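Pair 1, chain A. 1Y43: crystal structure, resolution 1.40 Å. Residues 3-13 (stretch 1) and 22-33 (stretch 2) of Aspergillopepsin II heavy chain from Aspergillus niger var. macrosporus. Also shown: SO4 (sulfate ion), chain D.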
# COMPACT_ATOMS: atom_id res chain seq x y z
N GLU A 3 -14.08 20.19 -3.51
CA GLU A 3 -12.87 19.63 -2.83
C GLU A 3 -12.68 18.17 -3.24
O GLU A 3 -13.65 17.46 -3.45
CB GLU A 3 -13.03 19.74 -1.31
CG GLU A 3 -11.78 19.40 -0.52
CD GLU A 3 -11.94 19.71 0.96
OE1 GLU A 3 -12.54 20.76 1.30
OE2 GLU A 3 -11.45 18.92 1.78
N GLU A 4 -11.43 17.74 -3.36
CA GLU A 4 -11.15 16.36 -3.75
C GLU A 4 -10.57 15.58 -2.58
O GLU A 4 -9.69 16.07 -1.88
CB GLU A 4 -10.17 16.31 -4.93
CG GLU A 4 -9.96 14.90 -5.44
CD GLU A 4 -9.21 14.85 -6.75
OE1 GLU A 4 -8.89 15.91 -7.35
OE2 GLU A 4 -8.95 13.72 -7.20
N TYR A 5 -11.07 14.37 -2.40
CA TYR A 5 -10.63 13.50 -1.32
C TYR A 5 -10.02 12.25 -1.91
O TYR A 5 -10.60 11.69 -2.83
CB TYR A 5 -11.84 13.08 -0.49
CG TYR A 5 -12.58 14.23 0.11
CD1 TYR A 5 -13.53 14.92 -0.63
CD2 TYR A 5 -12.31 14.64 1.40
CE1 TYR A 5 -14.20 16.00 -0.09
CE2 TYR A 5 -12.98 15.72 1.96
CZ TYR A 5 -13.92 16.40 1.21
OH TYR A 5 -14.56 17.48 1.78
N CYS A 6 -8.90 11.80 -1.36
CA CYS A 6 -8.26 10.58 -1.87
C CYS A 6 -7.72 9.72 -0.74
O CYS A 6 -7.63 10.15 0.41
CB CYS A 6 -7.05 10.93 -2.76
SG CYS A 6 -7.35 11.99 -4.21
N ALA A 7 -7.30 8.51 -1.11
CA ALA A 7 -6.68 7.56 -0.21
C ALA A 7 -5.92 6.59 -1.12
O ALA A 7 -6.14 6.59 -2.33
CB ALA A 7 -7.73 6.82 0.61
N SER A 8 -4.98 5.85 -0.57
CA SER A 8 -4.24 4.88 -1.37
C SER A 8 -4.10 3.58 -0.57
O SER A 8 -4.15 3.59 0.67
CB SER A 8 -2.85 5.43 -1.72
OG SER A 8 -2.04 5.50 -0.55
N ALA A 9 -3.94 2.47 -1.27
CA ALA A 9 -3.74 1.18 -0.63
C ALA A 9 -2.55 0.58 -1.36
O ALA A 9 -2.52 0.57 -2.60
CB ALA A 9 -4.96 0.28 -0.80
N TRP A 10 -1.59 0.07 -0.61
CA TRP A 10 -0.40 -0.50 -1.22
C TRP A 10 0.29 -1.53 -0.32
O TRP A 10 -0.05 -1.66 0.85
CB TRP A 10 0.59 0.63 -1.55
CG TRP A 10 0.90 1.56 -0.41
CD1 TRP A 10 0.24 2.72 -0.09
CD2 TRP A 10 1.99 1.45 0.52
NE1 TRP A 10 0.86 3.34 0.96
CE2 TRP A 10 1.94 2.58 1.36
CE3 TRP A 10 3.01 0.51 0.71
CZ2 TRP A 10 2.87 2.81 2.38
CZ3 TRP A 10 3.94 0.74 1.74
CH2 TRP A 10 3.86 1.87 2.55
N VAL A 11 1.19 -2.31 -0.92
CA VAL A 11 2.01 -3.24 -0.15
C VAL A 11 3.44 -2.78 -0.41
O VAL A 11 3.75 -2.19 -1.47
CB VAL A 11 1.85 -4.73 -0.58
CG1 VAL A 11 0.45 -5.21 -0.31
CG2 VAL A 11 2.26 -4.93 -2.04
N GLY A 12 4.31 -3.01 0.55
CA GLY A 12 5.68 -2.58 0.37
C GLY A 12 6.67 -3.17 1.34
O GLY A 12 6.31 -3.89 2.27
N ILE A 13 7.94 -2.92 1.03
CA ILE A 13 9.07 -3.33 1.84
C ILE A 13 9.76 -2.05 2.32
O ILE A 13 10.02 -1.14 1.53
CB ILE A 13 10.07 -4.18 1.02
CG1 ILE A 13 9.40 -5.50 0.60
CG2 ILE A 13 11.35 -4.45 1.82
CD1 ILE A 13 10.25 -6.38 -0.31
N ILE A 22 11.89 2.63 0.11
CA ILE A 22 10.62 1.95 0.20
C ILE A 22 10.31 1.44 -1.20
O ILE A 22 10.33 2.22 -2.16
CB ILE A 22 9.41 2.84 0.57
CG1 ILE A 22 9.71 3.74 1.76
CG2 ILE A 22 8.21 1.94 0.89
CD1 ILE A 22 8.52 4.57 2.21
N LEU A 23 10.09 0.14 -1.32
CA LEU A 23 9.71 -0.47 -2.59
C LEU A 23 8.21 -0.70 -2.38
O LEU A 23 7.81 -1.51 -1.53
CB LEU A 23 10.45 -1.79 -2.83
CG LEU A 23 9.89 -2.72 -3.92
CD1 LEU A 23 9.75 -2.00 -5.26
CD2 LEU A 23 10.78 -3.93 -4.05
N GLN A 24 7.37 -0.02 -3.17
CA GLN A 24 5.93 -0.13 -2.97
C GLN A 24 5.14 -0.00 -4.27
O GLN A 24 5.63 0.53 -5.26
CB GLN A 24 5.47 0.98 -2.03
CG GLN A 24 5.98 2.35 -2.47
CD GLN A 24 5.68 3.47 -1.49
OE1 GLN A 24 4.84 3.36 -0.59
NE2 GLN A 24 6.37 4.56 -1.72
N THR A 25 3.94 -0.55 -4.26
CA THR A 25 3.07 -0.49 -5.42
C THR A 25 1.64 -0.55 -4.92
O THR A 25 1.35 -1.22 -3.92
CB THR A 25 3.37 -1.62 -6.44
OG1 THR A 25 2.78 -1.28 -7.70
CG2 THR A 25 2.80 -2.97 -5.97
N GLY A 26 0.75 0.19 -5.58
CA GLY A 26 -0.62 0.20 -5.15
C GLY A 26 -1.56 0.96 -6.05
O GLY A 26 -1.26 1.23 -7.21
N VAL A 27 -2.69 1.35 -5.47
CA VAL A 27 -3.74 2.04 -6.19
C VAL A 27 -4.25 3.24 -5.41
O VAL A 27 -4.32 3.19 -4.18
CB VAL A 27 -4.94 1.07 -6.37
CG1 VAL A 27 -6.12 1.80 -6.98
CG2 VAL A 27 -4.53 -0.12 -7.25
N ASP A 28 -4.51 4.34 -6.12
CA ASP A 28 -5.08 5.55 -5.51
C ASP A 28 -6.56 5.59 -5.86
O ASP A 28 -6.95 5.14 -6.95
CB ASP A 28 -4.47 6.82 -6.12
CG ASP A 28 -3.09 7.16 -5.57
OD1 ASP A 28 -2.62 6.51 -4.64
OD2 ASP A 28 -2.48 8.11 -6.09
N PHE A 29 -7.38 6.03 -4.93
CA PHE A 29 -8.82 6.19 -5.21
C PHE A 29 -9.19 7.59 -4.79
O PHE A 29 -8.93 7.99 -3.66
CB PHE A 29 -9.73 5.18 -4.48
CG PHE A 29 -9.05 4.33 -3.46
CD1 PHE A 29 -8.42 3.15 -3.84
CD2 PHE A 29 -9.08 4.68 -2.11
CE1 PHE A 29 -7.83 2.32 -2.89
CE2 PHE A 29 -8.49 3.87 -1.14
CZ PHE A 29 -7.87 2.68 -1.53
N CYS A 30 -9.74 8.36 -5.72
CA CYS A 30 -10.15 9.73 -5.44
C CYS A 30 -11.59 10.02 -5.78
O CYS A 30 -12.15 9.44 -6.71
CB CYS A 30 -9.27 10.71 -6.19
SG CYS A 30 -7.51 10.68 -5.75
N TYR A 31 -12.17 10.94 -5.02
CA TYR A 31 -13.54 11.37 -5.18
C TYR A 31 -13.60 12.89 -5.28
O TYR A 31 -12.94 13.60 -4.51
CB TYR A 31 -14.38 10.95 -3.97
CG TYR A 31 -15.74 11.59 -4.01
CD1 TYR A 31 -16.72 11.11 -4.88
CD2 TYR A 31 -16.03 12.73 -3.26
CE1 TYR A 31 -17.94 11.76 -5.02
CE2 TYR A 31 -17.26 13.40 -3.39
CZ TYR A 31 -18.20 12.90 -4.28
OH TYR A 31 -19.42 13.53 -4.45
N GLU A 32 -14.42 13.38 -6.20
CA GLU A 32 -14.61 14.81 -6.36
C GLU A 32 -15.92 15.07 -7.08
O GLU A 32 -16.13 14.58 -8.18
CB GLU A 32 -13.46 15.41 -7.16
CG GLU A 32 -13.47 16.92 -7.17
CD GLU A 32 -13.08 17.49 -8.51
OE1 GLU A 32 -11.97 17.15 -9.00
OE2 GLU A 32 -13.87 18.29 -9.06
N ASP A 33 -16.82 15.79 -6.42
CA ASP A 33 -18.12 16.17 -6.98
C ASP A 33 -18.84 15.14 -7.86
O ASP A 33 -19.00 15.32 -9.07
CB ASP A 33 -18.00 17.52 -7.70
CG ASP A 33 -19.36 18.07 -8.17
OD1 ASP A 33 -20.33 18.08 -7.36
OD2 ASP A 33 -19.44 18.45 -9.36
S SO4 D . -18.87 16.70 -1.78
O1 SO4 D . -19.36 15.73 -2.83
O2 SO4 D . -18.75 18.09 -2.37
O3 SO4 D . -19.85 16.71 -0.63
O4 SO4 D . -17.50 16.27 -1.30
O HOH W 1 -16.14 17.06 -4.14

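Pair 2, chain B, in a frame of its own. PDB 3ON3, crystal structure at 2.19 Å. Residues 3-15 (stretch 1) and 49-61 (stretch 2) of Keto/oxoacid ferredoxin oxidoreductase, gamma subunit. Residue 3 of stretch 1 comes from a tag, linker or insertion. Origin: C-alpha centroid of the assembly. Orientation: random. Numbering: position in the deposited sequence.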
# COMPACT_ATOMS: atom_id res chain seq x y z
N ALA B 3 -7.71 -19.80 15.99
CA ALA B 3 -7.62 -18.51 15.31
C ALA B 3 -6.75 -17.54 16.11
O ALA B 3 -6.00 -17.95 17.00
CB ALA B 3 -9.00 -17.93 15.09
N GLY B 4 -6.85 -16.25 15.78
CA GLY B 4 -6.09 -15.23 16.47
C GLY B 4 -5.33 -14.32 15.52
O GLY B 4 -4.78 -14.77 14.52
N ARG B 5 -5.30 -13.03 15.84
CA ARG B 5 -4.64 -12.05 14.99
C ARG B 5 -3.13 -12.11 15.16
O ARG B 5 -2.62 -12.30 16.27
CB ARG B 5 -5.16 -10.65 15.27
N TYR B 6 -2.40 -11.95 14.06
CA TYR B 6 -0.95 -11.94 14.09
C TYR B 6 -0.48 -10.71 13.33
O TYR B 6 -0.80 -10.54 12.16
CB TYR B 6 -0.40 -13.20 13.41
CG TYR B 6 1.09 -13.37 13.50
CD1 TYR B 6 1.66 -14.14 14.51
CD2 TYR B 6 1.94 -12.79 12.57
CE1 TYR B 6 3.02 -14.33 14.60
CE2 TYR B 6 3.32 -12.94 12.67
CZ TYR B 6 3.85 -13.73 13.68
OH TYR B 6 5.22 -13.91 13.79
N GLU B 7 0.31 -9.87 14.00
CA GLU B 7 0.72 -8.58 13.45
C GLU B 7 2.21 -8.46 13.13
O GLU B 7 3.08 -8.72 13.97
CB GLU B 7 0.32 -7.45 14.40
CG GLU B 7 0.79 -6.07 13.91
CD GLU B 7 0.30 -4.91 14.77
OE1 GLU B 7 -0.35 -5.15 15.81
OE2 GLU B 7 0.57 -3.75 14.40
N ILE B 8 2.50 -8.03 11.92
CA ILE B 8 3.88 -7.83 11.51
C ILE B 8 4.06 -6.35 11.18
O ILE B 8 3.16 -5.72 10.62
CB ILE B 8 4.21 -8.66 10.25
CG1 ILE B 8 4.02 -10.15 10.53
CG2 ILE B 8 5.62 -8.34 9.74
CD1 ILE B 8 3.86 -11.01 9.26
N ARG B 9 5.22 -5.79 11.50
CA ARG B 9 5.53 -4.45 11.05
C ARG B 9 6.84 -4.45 10.29
O ARG B 9 7.80 -5.13 10.67
CB ARG B 9 5.57 -3.46 12.21
CG ARG B 9 4.29 -3.46 13.00
CD ARG B 9 4.27 -2.38 14.06
NE ARG B 9 3.24 -2.67 15.05
CZ ARG B 9 2.94 -1.90 16.08
NH1 ARG B 9 3.59 -0.76 16.26
NH2 ARG B 9 1.99 -2.28 16.93
N PHE B 10 6.85 -3.70 9.20
CA PHE B 10 8.03 -3.56 8.39
C PHE B 10 8.47 -2.13 8.57
O PHE B 10 7.76 -1.20 8.16
CB PHE B 10 7.70 -3.82 6.91
CG PHE B 10 7.07 -5.17 6.65
CD1 PHE B 10 7.85 -6.25 6.26
CD2 PHE B 10 5.70 -5.35 6.78
CE1 PHE B 10 7.28 -7.50 6.01
CE2 PHE B 10 5.11 -6.58 6.53
CZ PHE B 10 5.90 -7.66 6.14
N SER B 11 9.61 -1.93 9.21
CA SER B 11 10.08 -0.58 9.46
C SER B 11 11.48 -0.34 8.92
O SER B 11 12.25 -1.27 8.70
CB SER B 11 9.97 -0.20 10.94
OG SER B 11 10.81 -0.98 11.78
N GLY B 12 11.78 0.93 8.69
CA GLY B 12 13.07 1.32 8.18
C GLY B 12 12.94 2.76 7.78
O GLY B 12 12.43 3.57 8.54
N ALA B 13 13.37 3.07 6.56
CA ALA B 13 13.35 4.44 6.08
C ALA B 13 12.38 4.57 4.92
O ALA B 13 11.89 3.58 4.38
CB ALA B 13 14.73 4.89 5.68
N GLY B 14 12.14 5.81 4.52
CA GLY B 14 11.11 6.16 3.57
C GLY B 14 11.15 5.49 2.23
O GLY B 14 10.15 4.93 1.80
N GLY B 15 12.27 5.55 1.53
CA GLY B 15 12.28 4.98 0.19
C GLY B 15 12.63 3.50 0.11
O GLY B 15 13.17 3.05 -0.89
N GLY B 49 9.56 12.26 7.50
CA GLY B 49 10.80 11.50 7.54
C GLY B 49 11.01 10.77 8.86
O GLY B 49 10.05 10.39 9.54
N GLY B 50 12.27 10.57 9.21
CA GLY B 50 12.63 9.75 10.36
C GLY B 50 12.39 8.28 10.01
O GLY B 50 12.21 7.93 8.84
N ALA B 51 12.38 7.43 11.03
CA ALA B 51 12.07 6.01 10.87
C ALA B 51 10.58 5.82 10.62
O ALA B 51 9.74 6.48 11.25
CB ALA B 51 12.49 5.23 12.10
N SER B 52 10.23 4.92 9.71
CA SER B 52 8.84 4.77 9.31
C SER B 52 8.45 3.31 9.30
O SER B 52 9.31 2.43 9.31
CB SER B 52 8.64 5.42 7.95
OG SER B 52 9.38 6.62 7.89
N LYS B 53 7.15 3.04 9.29
CA LYS B 53 6.67 1.66 9.31
C LYS B 53 5.38 1.49 8.53
O LYS B 53 4.61 2.45 8.35
CB LYS B 53 6.42 1.19 10.74
CG LYS B 53 5.27 1.92 11.43
CD LYS B 53 4.80 1.19 12.66
CE LYS B 53 3.60 1.89 13.27
NZ LYS B 53 2.48 1.92 12.30
N SER B 54 5.17 0.27 8.07
CA SER B 54 3.87 -0.16 7.56
C SER B 54 3.48 -1.41 8.34
O SER B 54 4.34 -2.13 8.86
CB SER B 54 3.94 -0.43 6.05
OG SER B 54 4.40 -1.75 5.79
N GLU B 55 2.19 -1.67 8.46
CA GLU B 55 1.72 -2.77 9.30
C GLU B 55 0.89 -3.77 8.52
O GLU B 55 0.23 -3.42 7.54
CB GLU B 55 0.89 -2.25 10.47
CG GLU B 55 1.66 -1.45 11.49
CD GLU B 55 0.78 -1.04 12.65
OE1 GLU B 55 -0.36 -1.55 12.73
OE2 GLU B 55 1.22 -0.21 13.48
N VAL B 56 0.92 -5.02 8.97
CA VAL B 56 0.01 -6.02 8.44
C VAL B 56 -0.52 -6.90 9.57
O VAL B 56 0.23 -7.32 10.46
CB VAL B 56 0.62 -6.86 7.27
CG1 VAL B 56 1.94 -7.48 7.67
CG2 VAL B 56 -0.37 -7.94 6.80
N ILE B 57 -1.82 -7.13 9.54
CA ILE B 57 -2.46 -7.98 10.53
C ILE B 57 -3.18 -9.06 9.77
O ILE B 57 -3.97 -8.78 8.86
CB ILE B 57 -3.47 -7.20 11.39
CG1 ILE B 57 -2.83 -5.94 11.99
CG2 ILE B 57 -4.03 -8.11 12.48
CD1 ILE B 57 -3.85 -4.94 12.54
N ILE B 58 -2.89 -10.31 10.13
CA ILE B 58 -3.42 -11.47 9.43
C ILE B 58 -4.17 -12.32 10.44
O ILE B 58 -3.80 -12.37 11.62
CB ILE B 58 -2.27 -12.28 8.80
CG1 ILE B 58 -1.63 -11.47 7.66
CG2 ILE B 58 -2.71 -13.67 8.34
CD1 ILE B 58 -0.23 -11.93 7.32
N SER B 59 -5.23 -12.97 10.00
CA SER B 59 -5.96 -13.84 10.90
C SER B 59 -6.84 -14.82 10.15
O SER B 59 -7.28 -14.56 9.02
CB SER B 59 -6.80 -13.00 11.87
OG SER B 59 -7.42 -13.83 12.83
N ASP B 60 -7.07 -15.97 10.78
CA ASP B 60 -7.99 -16.96 10.25
C ASP B 60 -9.40 -16.39 10.22
O ASP B 60 -10.25 -16.82 9.44
CB ASP B 60 -7.96 -18.23 11.10
CG ASP B 60 -6.78 -19.13 10.75
OD1 ASP B 60 -6.63 -19.46 9.56
OD2 ASP B 60 -6.03 -19.50 11.67
N GLY B 61 -9.65 -15.41 11.09
CA GLY B 61 -10.94 -14.73 11.11
C GLY B 61 -10.85 -13.28 10.70
O GLY B 61 -9.93 -12.88 9.99

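Both pairs are two neighbouring antiparallel strands of one chain. The angle between strand directions is 165° in pair 1 and 162° in pair 2. Over 14 central residues the backbones superpose with an RMSD of 0.5 Å. The register is the same: Tyr A5 with Tyr A31 matches Tyr B6 with Ile B58, and Val A11 with Thr A25 matches Gly B12 with Ser B52. Backbone hydrogen bonds come in reciprocal couples. Tyr A5 N to Tyr A31 O is 2.9 Å; Tyr B6 N to Ile B58 O is 2.8 Å.

One face carries Tyr A5, Ala A7, Ala A9 and Phe A29, matched by Tyr B6, Ile B8, Phe B10 and Val B56. Here the bulk changes strands. In pair 1 the large residue is Phe A29 on the second strand, and two alanines leave space for its ring. Ala A7 CB lies 3.5 Å from Phe A29 CE2, and Ala A9 CB lies 3.8 Å from Phe A29 CZ, at the ring edge. In pair 2 the ring belongs to Phe B10 on the first strand, and the smaller Val B56 replaces the phenylalanine. Val B56 CG1 is 3.5 Å from Phe B10 CE2, at the ring edge, and 3.6 Å from Ile B8 CB.

The tyrosines also differ. Tyr A5 takes chi1 m, and its CD1 is 4.2 Å from Tyr A31 CD2. Tyr B6 takes chi1 t, and the end of its side chain leads away from the other strand.

The opposite face shows the sharpest chemical contrast. Cys A6 and Cys A30 form a disulfide, SG to SG 2.0 Å, which ties the strands covalently. Their matches, Glu B7 and Ile B57, make a looser contact, Glu B7 CG to Ile B57 CG1 at 4.1 Å. Ser A8 and Asp A28 match Arg B9 and Glu B55. Ser A8 CB is 3.1 Å from Asp A28 OD1. In pair 2 a charged cluster forms. Glu B7 OE2 and Glu B55 OE1 are 2.9 Å apart, two acceptors with like charge. Nearby cations offset this charge: Arg B9 NE is 3.0 Å from Glu B7 OE2, and Lys B53 NZ is 2.7 Å from Glu B55 OE2, both salt bridges.

Trp A10 and Gly A26 match Ser B11 and Lys B53. An ideal CB on Gly A26 would lie 2.5 Å from Trp A10 CB, a clash. In pair 2 both positions carry side chains, with Ser B11 CB 3.8 Å from Lys B53 CB.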